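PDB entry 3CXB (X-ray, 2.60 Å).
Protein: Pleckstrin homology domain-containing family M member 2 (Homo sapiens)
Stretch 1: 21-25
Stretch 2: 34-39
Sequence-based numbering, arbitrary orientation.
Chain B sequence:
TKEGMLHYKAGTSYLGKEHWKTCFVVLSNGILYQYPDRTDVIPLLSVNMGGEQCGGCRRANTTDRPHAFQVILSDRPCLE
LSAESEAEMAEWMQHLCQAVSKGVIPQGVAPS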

ATOM      1  N   LYS B  21       6.266   1.022   9.925  1.00 86.10           N
ATOM      2  CA  LYS B  21       5.157   1.357  10.809  1.00 79.55           C
ATOM      3  C   LYS B  21       3.894   0.677  10.284  1.00 74.73           C
ATOM      4  O   LYS B  21       3.743   0.477   9.079  1.00 71.39           O
ATOM      5  CB  LYS B  21       4.966   2.875  10.849  1.00 81.10           C
ATOM      6  CG  LYS B  21       3.972   3.355  11.900  1.00 87.00           C
ATOM      7  CD  LYS B  21       4.038   4.875  12.065  1.00 90.70           C
ATOM      8  CE  LYS B  21       3.168   5.365  13.211  1.00 93.43           C
ATOM      9  NZ  LYS B  21       3.237   6.853  13.351  1.00 94.72           N
ATOM     10  N   THR B  22       2.998   0.301  11.186  1.00 68.94           N
ATOM     11  CA  THR B  22       1.757  -0.348  10.786  1.00 63.11           C
ATOM     12  C   THR B  22       0.778   0.714  10.292  1.00 59.68           C
ATOM     13  O   THR B  22       0.959   1.908  10.557  1.00 59.91           O
ATOM     14  CB  THR B  22       1.112  -1.103  11.971  1.00 64.28           C
ATOM     15  OG1 THR B  22       0.787  -0.172  13.010  1.00 64.91           O
ATOM     16  CG2 THR B  22       2.065  -2.171  12.509  1.00 66.18           C
ATOM     17  N   CYS B  23      -0.255   0.276   9.579  1.00 53.75           N
ATOM     18  CA  CYS B  23      -1.264   1.181   9.057  1.00 50.37           C
ATOM     19  C   CYS B  23      -2.553   0.409   8.785  1.00 49.28           C
ATOM     20  O   CYS B  23      -2.580  -0.824   8.842  1.00 47.95           O
ATOM     21  CB  CYS B  23      -0.780   1.832   7.751  1.00 53.19           C
ATOM     22  SG  CYS B  23      -0.844   0.762   6.243  1.00 52.43           S
ATOM     23  N   PHE B  24      -3.619   1.144   8.492  1.00 46.73           N
ATOM     24  CA  PHE B  24      -4.898   0.528   8.185  1.00 44.45           C
ATOM     25  C   PHE B  24      -5.291   0.915   6.767  1.00 45.35           C
ATOM     26  O   PHE B  24      -5.299   2.102   6.409  1.00 44.45           O
ATOM     27  CB  PHE B  24      -5.965   0.991   9.153  1.00 42.97           C
ATOM     28  CG  PHE B  24      -7.317   0.455   8.837  1.00 41.26           C
ATOM     29  CD1 PHE B  24      -8.361   1.309   8.546  1.00 41.52           C
ATOM     30  CD2 PHE B  24      -7.543  -0.911   8.798  1.00 40.65           C
ATOM     31  CE1 PHE B  24      -9.616   0.813   8.224  1.00 40.08           C
ATOM     32  CE2 PHE B  24      -8.791  -1.413   8.479  1.00 40.35           C
ATOM     33  CZ  PHE B  24      -9.831  -0.543   8.186  1.00 41.02           C
ATOM     34  N   VAL B  25      -5.639  -0.076   5.956  1.00 44.00           N
ATOM     35  CA  VAL B  25      -5.961   0.214   4.574  1.00 42.76           C
ATOM     36  C   VAL B  25      -7.354  -0.162   4.117  1.00 39.99           C
ATOM     37  O   VAL B  25      -7.883  -1.196   4.486  1.00 39.06           O
ATOM     38  CB  VAL B  25      -4.919  -0.442   3.651  1.00 42.56           C
ATOM     39  CG1 VAL B  25      -5.340  -0.303   2.203  1.00 44.14           C
ATOM     40  CG2 VAL B  25      -3.560   0.205   3.876  1.00 40.44           C
ATOM     41  N   GLN B  34      -5.357   5.196   3.116  1.00 40.33           N
ATOM     42  CA  GLN B  34      -4.445   4.653   4.105  1.00 44.12           C
ATOM     43  C   GLN B  34      -4.493   5.504   5.372  1.00 46.94           C
ATOM     44  O   GLN B  34      -4.340   6.723   5.317  1.00 50.07           O
ATOM     45  CB  GLN B  34      -3.021   4.646   3.578  1.00 42.07           C
ATOM     46  CG  GLN B  34      -2.015   4.414   4.690  1.00 42.34           C
ATOM     47  CD  GLN B  34      -0.587   4.536   4.225  1.00 40.66           C
ATOM     48  OE1 GLN B  34      -0.261   5.426   3.454  1.00 40.43           O
ATOM     49  NE2 GLN B  34       0.274   3.657   4.707  1.00 40.77           N
ATOM     50  N   TYR B  35      -4.700   4.871   6.516  1.00 48.40           N
ATOM     51  CA  TYR B  35      -4.731   5.610   7.774  1.00 49.47           C
ATOM     52  C   TYR B  35      -3.621   5.023   8.636  1.00 55.60           C
ATOM     53  O   TYR B  35      -3.207   3.877   8.418  1.00 55.91           O
ATOM     54  CB  TYR B  35      -6.070   5.404   8.466  1.00 44.07           C
ATOM     55  CG  TYR B  35      -7.265   5.711   7.617  1.00 39.48           C
ATOM     56  CD1 TYR B  35      -7.715   7.022   7.456  1.00 38.07           C
ATOM     57  CD2 TYR B  35      -7.931   4.699   6.934  1.00 38.63           C
ATOM     58  CE1 TYR B  35      -8.798   7.316   6.631  1.00 35.66           C
ATOM     59  CE2 TYR B  35      -9.020   4.983   6.101  1.00 35.56           C
ATOM     60  CZ  TYR B  35      -9.443   6.293   5.956  1.00 33.98           C
ATOM     61  OH  TYR B  35     -10.486   6.598   5.123  1.00 32.40           O
ATOM     62  N   PRO B  36      -3.112   5.788   9.624  1.00 59.01           N
ATOM     63  CA  PRO B  36      -2.041   5.261  10.487  1.00 62.59           C
ATOM     64  C   PRO B  36      -2.533   4.147  11.410  1.00 65.57           C
ATOM     65  O   PRO B  36      -1.747   3.336  11.902  1.00 64.66           O
ATOM     66  CB  PRO B  36      -1.567   6.498  11.247  1.00 61.56           C
ATOM     67  CG  PRO B  36      -2.802   7.318  11.331  1.00 62.00           C
ATOM     68  CD  PRO B  36      -3.401   7.195   9.952  1.00 59.43           C
ATOM     69  N   ASP B  37      -3.839   4.117  11.629  1.00 69.84           N
ATOM     70  CA  ASP B  37      -4.467   3.107  12.464  1.00 77.12           C
ATOM     71  C   ASP B  37      -5.926   3.000  12.038  1.00 78.37           C
ATOM     72  O   ASP B  37      -6.341   3.637  11.073  1.00 83.31           O
ATOM     73  CB  ASP B  37      -4.362   3.472  13.955  1.00 83.74           C
ATOM     74  CG  ASP B  37      -4.923   4.850  14.274  1.00 86.55           C
ATOM     75  OD1 ASP B  37      -4.311   5.854  13.846  1.00 89.83           O
ATOM     76  OD2 ASP B  37      -5.969   4.933  14.956  1.00 87.80           O
ATOM     77  N   ARG B  38      -6.705   2.203  12.752  1.00 78.77           N
ATOM     78  CA  ARG B  38      -8.105   2.027  12.410  1.00 82.61           C
ATOM     79  C   ARG B  38      -9.028   3.054  13.063  1.00 81.38           C
ATOM     80  O   ARG B  38     -10.251   2.887  13.043  1.00 76.71           O
ATOM     81  CB  ARG B  38      -8.537   0.617  12.797  1.00 90.47           C
ATOM     82  CG  ARG B  38      -8.123   0.247  14.222  1.00101.73           C
ATOM     83  CD  ARG B  38      -8.639  -1.119  14.657  1.00111.43           C
ATOM     84  NE  ARG B  38      -8.093  -2.204  13.851  1.00122.96           N
ATOM     85  CZ  ARG B  38      -8.411  -3.485  14.010  1.00129.81           C
ATOM     86  NH1 ARG B  38      -9.275  -3.848  14.948  1.00133.86           N
ATOM     87  NH2 ARG B  38      -7.864  -4.405  13.229  1.00134.82           N
ATOM     88  N   THR B  39      -8.453   4.106  13.647  1.00 77.18           N
ATOM     89  CA  THR B  39      -9.269   5.140  14.292  1.00 73.08           C
ATOM     90  C   THR B  39      -8.855   6.596  14.021  1.00 66.27           C
ATOM     91  O   THR B  39      -9.571   7.517  14.415  1.00 62.55           O
ATOM     92  CB  THR B  39      -9.324   4.964  15.846  1.00 70.50           C
ATOM     93  OG1 THR B  39      -8.038   5.228  16.413  1.00 72.96           O
ATOM     94  CG2 THR B  39      -9.746   3.565  16.224  1.00 74.77           C
TER

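Residues 21-25 belong to one strand of an antiparallel pair, and Gln34 and Tyr35 end the strand segment opposite before the chain turns into the loop of Pro36 to Thr39. Phe24 and Tyr35 are the hydrogen-bonded pair of the register, their CA atoms 5.1 Å apart. Phe24 N donates to Tyr35 O at 2.8 Å, and Tyr35 N returns the bond to Phe24 O, also at 2.8 Å; N-H...O angles of 173° and 172° make both nearly linear. Next along the ladder, Val25 and Gln34 form a non-hydrogen-bonded pair with CA atoms 4.7 Å apart. Here the strands are also linked by a CA-H...O contact, with Gln34 CA 3.5 Å from Phe24 O, so that Phe24 O, besides accepting from Tyr35 N, also meets Gln34 CA. Beyond Tyr35 the ladder stops: Thr22 O and Pro36 O lie 3.3 Å apart, two acceptors with no hydrogen bond between them.

The side chains of Phe24 and Tyr35 leave the sheet on the same face. Their rings are in apolar contact, Phe24 CD1 lying 3.8 Å from Tyr35 CD2. Phe24 has the largest area covered by the opposite stretch, because the loop also folds against it: Asp37 O comes within 3.3 Å of Phe24 CB, and Arg38 CB sits over one face of the ring, 4.1 Å from Phe24 CG. Arg38 is poorly ordered, so the position of its outer atoms is less certain. Asp37 points its CA-to-CB bond away from the strand; its OD2 instead accepts from Thr39 OG1 at 2.5 Å and Thr39 N at 2.9 Å, bracing the loop from within.

Val25 and Gln34 share the other face, where Val25 CG2 approaches Gln34 CB at 4.5 Å. The extended Gln34 side chain carries NE2 to Cys23 SG, a 3.5 Å hydrogen bond, with an N-H...S angle of 162°, to a residue buried in the fold.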